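Long-range contact in COBE (Pseudomonas aeruginosa, PDB 2W6K), which probably takes part in the biosynthesis of cobalamin (vitamin B12): residues P9-A14 with A136-E141. Numbering follows the deposited sequence.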
loop_
_atom_site.group_PDB
_atom_site.type_symbol
_atom_site.label_atom_id
_atom_site.label_comp_id
_atom_site.label_asym_id
_atom_site.label_seq_id
_atom_site.Cartn_x
_atom_site.Cartn_y
_atom_site.Cartn_z
ATOM N N PRO A 9 -14.220 6.086 8.405
ATOM C CA PRO A 9 -13.564 6.494 7.188
ATOM C C PRO A 9 -13.071 5.151 6.635
ATOM O O PRO A 9 -12.071 4.616 7.111
ATOM C CB PRO A 9 -12.399 7.360 7.686
ATOM C CG PRO A 9 -12.776 7.750 9.097
ATOM C CD PRO A 9 -13.491 6.540 9.602
ATOM N N SER A 10 -13.829 4.577 5.706
ATOM C CA SER A 10 -13.533 3.245 5.178
ATOM C C SER A 10 -12.331 3.294 4.250
ATOM O O SER A 10 -12.455 3.091 3.035
ATOM C CB SER A 10 -14.737 2.709 4.415
ATOM O OG SER A 10 -15.140 3.655 3.440
ATOM N N LEU A 11 -11.154 3.526 4.803
ATOM C CA LEU A 11 -10.045 3.767 3.911
ATOM C C LEU A 11 -9.403 2.512 3.364
ATOM O O LEU A 11 -9.326 1.481 4.031
ATOM C CB LEU A 11 -9.027 4.744 4.479
ATOM C CG LEU A 11 -8.244 4.609 5.749
ATOM C CD1 LEU A 11 -6.931 3.921 5.472
ATOM C CD2 LEU A 11 -8.012 6.023 6.227
ATOM N N LEU A 12 -8.953 2.627 2.127
ATOM C CA LEU A 12 -8.355 1.507 1.436
ATOM C C LEU A 12 -7.063 2.025 0.827
ATOM O O LEU A 12 -7.077 2.991 0.036
ATOM C CB LEU A 12 -9.292 1.051 0.337
ATOM C CG LEU A 12 -8.735 -0.085 -0.530
ATOM C CD1 LEU A 12 -8.555 -1.385 0.273
ATOM C CD2 LEU A 12 -9.682 -0.273 -1.722
ATOM N N ILE A 13 -5.958 1.381 1.195
ATOM C CA ILE A 13 -4.634 1.820 0.779
ATOM C C ILE A 13 -3.970 0.736 -0.043
ATOM O O ILE A 13 -4.029 -0.424 0.340
ATOM C CB ILE A 13 -3.731 2.085 1.987
ATOM C CG1 ILE A 13 -4.331 3.159 2.931
ATOM C CG2 ILE A 13 -2.310 2.482 1.557
ATOM C CD1 ILE A 13 -4.567 4.504 2.248
ATOM N N ALA A 14 -3.306 1.128 -1.123
ATOM C CA ALA A 14 -2.498 0.145 -1.882
ATOM C C ALA A 14 -1.031 0.444 -1.660
ATOM O O ALA A 14 -0.603 1.547 -1.970
ATOM C CB ALA A 14 -2.810 0.220 -3.355
ATOM N N ALA A 136 -4.512 -2.579 2.231
ATOM C CA ALA A 136 -4.822 -2.524 3.655
ATOM C C ALA A 136 -6.065 -1.692 3.868
ATOM O O ALA A 136 -6.320 -0.719 3.155
ATOM C CB ALA A 136 -3.641 -1.949 4.469
ATOM N N ARG A 137 -6.846 -2.087 4.870
ATOM C CA ARG A 137 -8.087 -1.404 5.207
ATOM C C ARG A 137 -8.173 -1.117 6.703
ATOM O O ARG A 137 -7.746 -1.923 7.531
ATOM C CB ARG A 137 -9.292 -2.233 4.759
ATOM C CG ARG A 137 -9.169 -3.718 5.057
ATOM C CD ARG A 137 -10.469 -4.281 5.608
ATOM N NE ARG A 137 -10.259 -5.525 6.342
ATOM C CZ ARG A 137 -10.708 -6.712 5.946
ATOM N NH1 ARG A 137 -11.395 -6.819 4.818
ATOM N NH2 ARG A 137 -10.468 -7.791 6.677
ATOM N N LEU A 138 -8.731 0.041 7.035
ATOM C CA LEU A 138 -8.916 0.458 8.398
ATOM C C LEU A 138 -9.959 -0.465 9.013
ATOM O O LEU A 138 -11.105 -0.539 8.547
ATOM C CB LEU A 138 -9.360 1.914 8.427
ATOM C CG LEU A 138 -9.151 2.667 9.735
ATOM C CD1 LEU A 138 -7.658 2.767 10.123
ATOM C CD2 LEU A 138 -9.782 4.028 9.614
ATOM N N LEU A 139 -9.511 -1.191 10.028
ATOM C CA LEU A 139 -10.241 -2.267 10.687
ATOM C C LEU A 139 -11.159 -1.705 11.759
ATOM O O LEU A 139 -10.686 -1.390 12.858
ATOM C CB LEU A 139 -9.212 -3.173 11.369
ATOM C CG LEU A 139 -9.302 -4.685 11.545
ATOM C CD1 LEU A 139 -8.564 -5.049 12.827
ATOM C CD2 LEU A 139 -10.723 -5.243 11.571
ATOM N N THR A 140 -12.446 -1.580 11.450
ATOM C CA THR A 140 -13.420 -1.081 12.412
ATOM C C THR A 140 -13.392 -1.897 13.700
ATOM O O THR A 140 -12.920 -1.425 14.734
ATOM C CB THR A 140 -14.847 -1.105 11.833
ATOM O OG1 THR A 140 -14.837 -0.562 10.506
ATOM C CG2 THR A 140 -15.788 -0.286 12.704
ATOM N N GLU A 141 -13.898 -3.124 13.630
ATOM C CA GLU A 141 -15.155 -3.396 12.945
ATOM C C GLU A 141 -16.207 -3.928 13.912
ATOM O O GLU A 141 -16.702 -5.044 13.755
ATOM C CB GLU A 141 -14.940 -4.391 11.803
ATOM C CG GLU A 141 -13.850 -3.986 10.824
ATOM C CD GLU A 141 -14.330 -3.985 9.386
ATOM O OE1 GLU A 141 -14.808 -5.040 8.916
ATOM O OE2 GLU A 141 -14.230 -2.930 8.724
HETATM O O HOH W 1 -11.513 0.716 6.072
#
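Strand 12-18, the central strand of the mixed five-stranded sheet, and its neighbour 131-138 run antiparallel, and I13 and A136 form the hydrogen-bonded pair that joins the start of the one to the end of the other. I13 N gives its hydrogen to A136 O at 2.9 Å, and A136 N returns one to I13 O at 2.9 Å; both donors lie in the plane of the carbonyl they meet, and both bonds are nearly straight. One residue toward the start of strand 12-18, L12 faces R137 in the non-hydrogen-bonded pair, where two CA-H...O contacts cross the gap: R137 CA to L11 O and L12 CA to A136 O.

Beyond this pair the strands begin to part. The next bond, L138 N to L11 O, is weak at 3.4 Å, and water 1 sits in the widening gap, donating to L11 O at 3.1 Å and to L138 O at 2.8 Å. L11 O therefore takes a bond from the opposite strand and another from the water.

L138 carries the apolar part of the contact. Its CB rests on L11 CG at 4.0 Å, and the two side chains cross at a slant. The chi1 torsion of L138, with CG anti to its backbone N (-160°), carries CD2 to 3.4 Å from P9 O and beside the proline ring at CD. P9 O also accepts a weak bond from L11 N, closing an inverse gamma turn centred on S10.

I13, A136 and L11 face helix 102-115, while L12 and R137 on the other face both touch L122 of strand 119-127. The arrangement is that of two neighbouring antiparallel strands inside an alpha/beta sheet, here setting the first strand of the chain beside the last, with a water bridging the frayed end.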